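Local coordinates for protein DNA polymerase sliding clamp 2 (Sulfolobus tokodaii, PDB 3AIZ) that serves as a subunit of a ring-shaped sliding clamp that encircles DNA and tethers the polymerase and other DNA-processing proteins to it, at residues N131-T135 against E193-K197; E127-L132 against L240-I244. The contacts are given in a common frame with arbitrary orientation. Numbering follows the deposited sequence.

Contact 1: residues N131-T135 against E193-K197; sequences NLSVT and ESPSK
A classic beta bulge opens strand 134-138 in the C-terminal half of this clamp subunit: Ser133 and Val134 both face Phe222 on the neighbouring strand 218-223. Against the bulge lies the 193-195 connection between strands 186-192 and 196-201, with the first residues of the latter. The touching backbones, CA 131 to 134 and CA 193 to 196, run 81° apart and come closest at Ser133 and Glu193, whose CA atoms are 5.2 Å apart. Ser133 has helix-like backbone angles (-60/-38) between extended neighbours, and its carbonyl O accepts a hydrogen bond from Glu193 N at 2.9 Å, with an N-H...O angle of 146°. Glu193 takes chi1 m and chi2 t, sending its carboxylate back along the first segment; OE1 comes 3.5 Å from Asn131 OD1, a close approach of two oxygens and not a bond. Water 1 sits 2.8 Å from Leu132 O, with weaker, longer approaches to Glu193 OE2 (3.3 Å) and Thr135 OG1 (3.5 Å). At the other end Ser196, chi1 m, folds its hydroxyl back onto its own segment, OG donating to Ser194 O at 2.8 Å. The same OG packs 3.0 Å from Ser133 CB and 3.7 Å from Val134 CG2, while Ser194 OG stays 3.9 Å from Ser133 CB. Val134, chi1 t, also touches Val192 and Ala161, and Ser196 pairs through its backbone with Ala161. The arrangement is a bulged strand start tied to a strand-to-strand connection, set within the beta-sheet framework of the PCNA C-terminal domain.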
loop_
_atom_site.group_PDB
_atom_site.type_symbol
_atom_site.label_atom_id
_atom_site.label_comp_id
_atom_site.label_asym_id
_atom_site.label_seq_id
_atom_site.Cartn_x
_atom_site.Cartn_y
_atom_site.Cartn_z
ATOM N N ASN A 131 24.174 -45.556 -16.095
ATOM C CA ASN A 131 23.909 -46.164 -14.800
ATOM C C ASN A 131 24.220 -45.201 -13.662
ATOM O O ASN A 131 25.381 -44.884 -13.401
ATOM C CB ASN A 131 24.716 -47.451 -14.629
ATOM C CG ASN A 131 24.546 -48.065 -13.251
ATOM O OD1 ASN A 131 23.442 -48.101 -12.707
ATOM N ND2 ASN A 131 25.642 -48.553 -12.681
ATOM N N LEU A 132 23.173 -44.734 -12.993
ATOM C CA LEU A 132 23.331 -43.847 -11.848
ATOM C C LEU A 132 23.847 -44.621 -10.638
ATOM O O LEU A 132 23.072 -45.237 -9.906
ATOM C CB LEU A 132 22.007 -43.155 -11.519
ATOM C CG LEU A 132 21.725 -41.815 -12.206
ATOM C CD1 LEU A 132 22.414 -41.726 -13.559
ATOM C CD2 LEU A 132 20.227 -41.610 -12.360
ATOM N N SER A 133 25.161 -44.586 -10.441
ATOM C CA SER A 133 25.793 -45.291 -9.333
ATOM C C SER A 133 25.254 -44.792 -7.998
ATOM O O SER A 133 25.066 -45.567 -7.063
ATOM C CB SER A 133 27.309 -45.098 -9.375
ATOM O OG SER A 133 27.831 -45.396 -10.658
ATOM N N VAL A 134 25.006 -43.489 -7.921
ATOM C CA VAL A 134 24.556 -42.867 -6.684
ATOM C C VAL A 134 23.239 -42.125 -6.872
ATOM O O VAL A 134 23.107 -41.295 -7.771
ATOM C CB VAL A 134 25.603 -41.875 -6.143
ATOM C CG1 VAL A 134 25.088 -41.193 -4.887
ATOM C CG2 VAL A 134 26.918 -42.588 -5.871
ATOM N N THR A 135 22.267 -42.432 -6.021
ATOM C CA THR A 135 21.003 -41.709 -6.007
ATOM C C THR A 135 20.618 -41.361 -4.575
ATOM O O THR A 135 20.782 -42.171 -3.666
ATOM C CB THR A 135 19.859 -42.524 -6.650
ATOM O OG1 THR A 135 19.688 -43.760 -5.944
ATOM C CG2 THR A 135 20.162 -42.816 -8.111
ATOM N N GLU A 193 25.495 -47.543 -4.952
ATOM C CA GLU A 193 25.919 -48.800 -5.559
ATOM C C GLU A 193 27.438 -48.940 -5.529
ATOM O O GLU A 193 27.968 -50.051 -5.474
ATOM C CB GLU A 193 25.411 -48.903 -6.998
ATOM C CG GLU A 193 23.894 -48.870 -7.126
ATOM C CD GLU A 193 23.425 -49.056 -8.560
ATOM O OE1 GLU A 193 24.285 -49.138 -9.463
ATOM O OE2 GLU A 193 22.195 -49.120 -8.780
ATOM N N SER A 194 28.132 -47.808 -5.559
ATOM C CA SER A 194 29.591 -47.793 -5.513
ATOM C C SER A 194 30.114 -46.365 -5.408
ATOM O O SER A 194 29.517 -45.442 -5.960
ATOM C CB SER A 194 30.175 -48.476 -6.753
ATOM O OG SER A 194 29.774 -47.817 -7.942
ATOM N N PRO A 195 31.234 -46.181 -4.695
ATOM C CA PRO A 195 31.844 -44.855 -4.545
ATOM C C PRO A 195 31.960 -44.151 -5.891
ATOM O O PRO A 195 32.526 -44.711 -6.829
ATOM C CB PRO A 195 33.233 -45.177 -3.993
ATOM C CG PRO A 195 33.042 -46.446 -3.240
ATOM C CD PRO A 195 32.006 -47.228 -4.003
ATOM N N SER A 196 31.425 -42.937 -5.982
ATOM C CA SER A 196 31.408 -42.207 -7.244
ATOM C C SER A 196 31.787 -40.744 -7.059
ATOM O O SER A 196 31.685 -40.198 -5.962
ATOM C CB SER A 196 30.029 -42.311 -7.898
ATOM O OG SER A 196 29.648 -43.665 -8.070
ATOM N N LYS A 197 32.220 -40.111 -8.145
ATOM C CA LYS A 197 32.655 -38.721 -8.101
ATOM C C LYS A 197 32.513 -38.044 -9.460
ATOM O O LYS A 197 32.831 -38.630 -10.492
ATOM C CB LYS A 197 34.103 -38.631 -7.614
ATOM C CG LYS A 197 34.767 -37.291 -7.879
ATOM C CD LYS A 197 35.884 -37.021 -6.883
ATOM C CE LYS A 197 36.896 -38.156 -6.850
ATOM N NZ LYS A 197 37.922 -37.948 -5.788
HETATM O O HOH W 1 21.680 -46.097 -7.600
#

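Contact 2: residues E127-L132 against L240-I244; sequences EPKVNL and LIFWI
Strand 239-244 presents alternate side chains to 127-132, the irregular end of the connection between the two halves of the chain, consistent with the interdomain connector loop of PCNA clamps. Leu240 points to the other face. Ile241 turns toward the loop and brings CD1 to 4.4 Å from Glu127 OE2. Phe242, like Leu240, lies on the face packed against helix 202-211. Trp243 makes most of the contact; its CA is 7.8 Å from that of Pro128, the closest pair, and with chi1 -77° and chi2 98° its indole reaches into the curve of the loop. Pro128, C-gamma exo, lies over one face: its CD is 3.4 Å from the centroid of the five-membered ring and 6° off the normal, a CH-pi contact. At the ring edge Trp243 NE1 gives a weak hydrogen bond to Glu127 OE1 at 3.4 Å. Val130 CG2 is 4.4 Å from Trp243 CZ3, and Leu132 CD1 4.5 Å from Trp243 CH2. Ile244 shares the face of Phe242. Glu127 OE2 makes a salt bridge with Lys51 on the N-terminal strand 46-53, whose antiparallel pairing with 239-244 makes one continuous sheet; strand 226-233 flanks 239-244 on the other side.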
loop_
_atom_site.group_PDB
_atom_site.type_symbol
_atom_site.label_atom_id
_atom_site.label_comp_id
_atom_site.label_asym_id
_atom_site.label_seq_id
_atom_site.Cartn_x
_atom_site.Cartn_y
_atom_site.Cartn_z
ATOM N N GLU A 127 16.637 -38.832 -23.332
ATOM C CA GLU A 127 17.369 -38.746 -22.072
ATOM C C GLU A 127 18.654 -39.563 -22.153
ATOM O O GLU A 127 18.683 -40.616 -22.786
ATOM C CB GLU A 127 16.512 -39.258 -20.909
ATOM C CG GLU A 127 15.193 -38.529 -20.711
ATOM C CD GLU A 127 14.463 -38.983 -19.457
ATOM O OE1 GLU A 127 15.138 -39.257 -18.441
ATOM O OE2 GLU A 127 13.215 -39.062 -19.483
ATOM N N PRO A 128 19.725 -39.075 -21.511
ATOM C CA PRO A 128 20.982 -39.827 -21.447
ATOM C C PRO A 128 20.764 -41.210 -20.842
ATOM O O PRO A 128 20.055 -41.339 -19.843
ATOM C CB PRO A 128 21.850 -38.975 -20.515
ATOM C CG PRO A 128 21.311 -37.597 -20.658
ATOM C CD PRO A 128 19.831 -37.760 -20.855
ATOM N N LYS A 129 21.363 -42.230 -21.448
ATOM C CA LYS A 129 21.226 -43.596 -20.953
ATOM C C LYS A 129 22.493 -44.046 -20.237
ATOM O O LYS A 129 23.464 -44.456 -20.870
ATOM C CB LYS A 129 20.893 -44.557 -22.097
ATOM C CG LYS A 129 19.527 -44.325 -22.729
ATOM C CD LYS A 129 19.229 -45.363 -23.800
ATOM C CE LYS A 129 17.851 -45.154 -24.405
ATOM N NZ LYS A 129 17.519 -46.205 -25.406
ATOM N N VAL A 130 22.475 -43.963 -18.911
ATOM C CA VAL A 130 23.632 -44.327 -18.107
ATOM C C VAL A 130 23.206 -44.993 -16.807
ATOM O O VAL A 130 22.026 -44.996 -16.455
ATOM C CB VAL A 130 24.484 -43.095 -17.763
ATOM C CG1 VAL A 130 25.070 -42.480 -19.024
ATOM C CG2 VAL A 130 23.649 -42.076 -17.006
ATOM N N ASN A 131 24.174 -45.556 -16.095
ATOM C CA ASN A 131 23.909 -46.164 -14.800
ATOM C C ASN A 131 24.220 -45.201 -13.662
ATOM O O ASN A 131 25.381 -44.884 -13.401
ATOM C CB ASN A 131 24.716 -47.451 -14.629
ATOM C CG ASN A 131 24.546 -48.065 -13.251
ATOM O OD1 ASN A 131 23.442 -48.101 -12.707
ATOM N ND2 ASN A 131 25.642 -48.553 -12.681
ATOM N N LEU A 132 23.173 -44.734 -12.993
ATOM C CA LEU A 132 23.331 -43.847 -11.848
ATOM C C LEU A 132 23.847 -44.621 -10.638
ATOM O O LEU A 132 23.072 -45.237 -9.906
ATOM C CB LEU A 132 22.007 -43.155 -11.519
ATOM C CG LEU A 132 21.725 -41.815 -12.206
ATOM C CD1 LEU A 132 22.414 -41.726 -13.559
ATOM C CD2 LEU A 132 20.227 -41.610 -12.360
ATOM N N LEU A 240 9.405 -32.505 -13.136
ATOM C CA LEU A 240 10.524 -31.808 -13.757
ATOM C C LEU A 240 11.751 -32.706 -13.730
ATOM O O LEU A 240 12.042 -33.342 -12.719
ATOM C CB LEU A 240 10.820 -30.493 -13.035
ATOM C CG LEU A 240 10.271 -29.218 -13.675
ATOM C CD1 LEU A 240 10.573 -28.008 -12.806
ATOM C CD2 LEU A 240 10.843 -29.032 -15.070
ATOM N N ILE A 241 12.466 -32.764 -14.846
ATOM C CA ILE A 241 13.644 -33.613 -14.944
ATOM C C ILE A 241 14.797 -32.853 -15.578
ATOM O O ILE A 241 14.663 -32.303 -16.670
ATOM C CB ILE A 241 13.360 -34.883 -15.767
ATOM C CG1 ILE A 241 12.181 -35.654 -15.167
ATOM C CG2 ILE A 241 14.601 -35.761 -15.838
ATOM C CD1 ILE A 241 11.813 -36.899 -15.935
ATOM N N PHE A 242 15.929 -32.822 -14.886
ATOM C CA PHE A 242 17.100 -32.111 -15.380
ATOM C C PHE A 242 18.255 -33.064 -15.644
ATOM O O PHE A 242 18.414 -34.070 -14.957
ATOM C CB PHE A 242 17.535 -31.034 -14.386
ATOM C CG PHE A 242 16.509 -29.961 -14.168
ATOM C CD1 PHE A 242 15.605 -30.051 -13.124
ATOM C CD2 PHE A 242 16.454 -28.859 -15.006
ATOM C CE1 PHE A 242 14.662 -29.064 -12.920
ATOM C CE2 PHE A 242 15.513 -27.870 -14.808
ATOM C CZ PHE A 242 14.615 -27.972 -13.763
ATOM N N TRP A 243 19.057 -32.737 -16.649
ATOM C CA TRP A 243 20.277 -33.477 -16.931
ATOM C C TRP A 243 21.439 -32.505 -17.075
ATOM O O TRP A 243 21.416 -31.621 -17.931
ATOM C CB TRP A 243 20.129 -34.320 -18.199
ATOM C CG TRP A 243 19.324 -35.569 -18.005
ATOM C CD1 TRP A 243 18.006 -35.751 -18.305
ATOM C CD2 TRP A 243 19.789 -36.813 -17.468
ATOM N NE1 TRP A 243 17.621 -37.033 -17.990
ATOM C CE2 TRP A 243 18.698 -37.704 -17.475
ATOM C CE3 TRP A 243 21.022 -37.261 -16.984
ATOM C CZ2 TRP A 243 18.802 -39.016 -17.015
ATOM C CZ3 TRP A 243 21.124 -38.563 -16.528
ATOM C CH2 TRP A 243 20.020 -39.424 -16.547
ATOM N N ILE A 244 22.447 -32.667 -16.224
ATOM C CA ILE A 244 23.610 -31.788 -16.241
ATOM C C ILE A 244 24.833 -32.517 -16.778
ATOM O O ILE A 244 25.205 -33.576 -16.274
ATOM C CB ILE A 244 23.934 -31.237 -14.834
ATOM C CG1 ILE A 244 22.784 -30.376 -14.305
ATOM C CG2 ILE A 244 25.214 -30.422 -14.866
ATOM C CD1 ILE A 244 21.584 -31.167 -13.839
#

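Strand 109-120 ends the N-terminal half of the chain, and the segment 127-135 that follows takes part in both contacts, which share Asn131 and Leu132 and have centres about 13 Å apart. Contact 1 closes the shorter loop: 57 residues, including helix 140-150 and strands 156-161 to 186-192, separate its segments. Contact 2 closes the longer one, 107 residues, returning almost at the C terminus, so segment 193-197 falls within its span. Together they follow the chain as it crosses between the two halves: contact 2 packs it against Trp243 of strand 239-244, next to strand 46-53, and contact 1 meets it where it becomes strand 134-138, in the C-terminal half of the sheet.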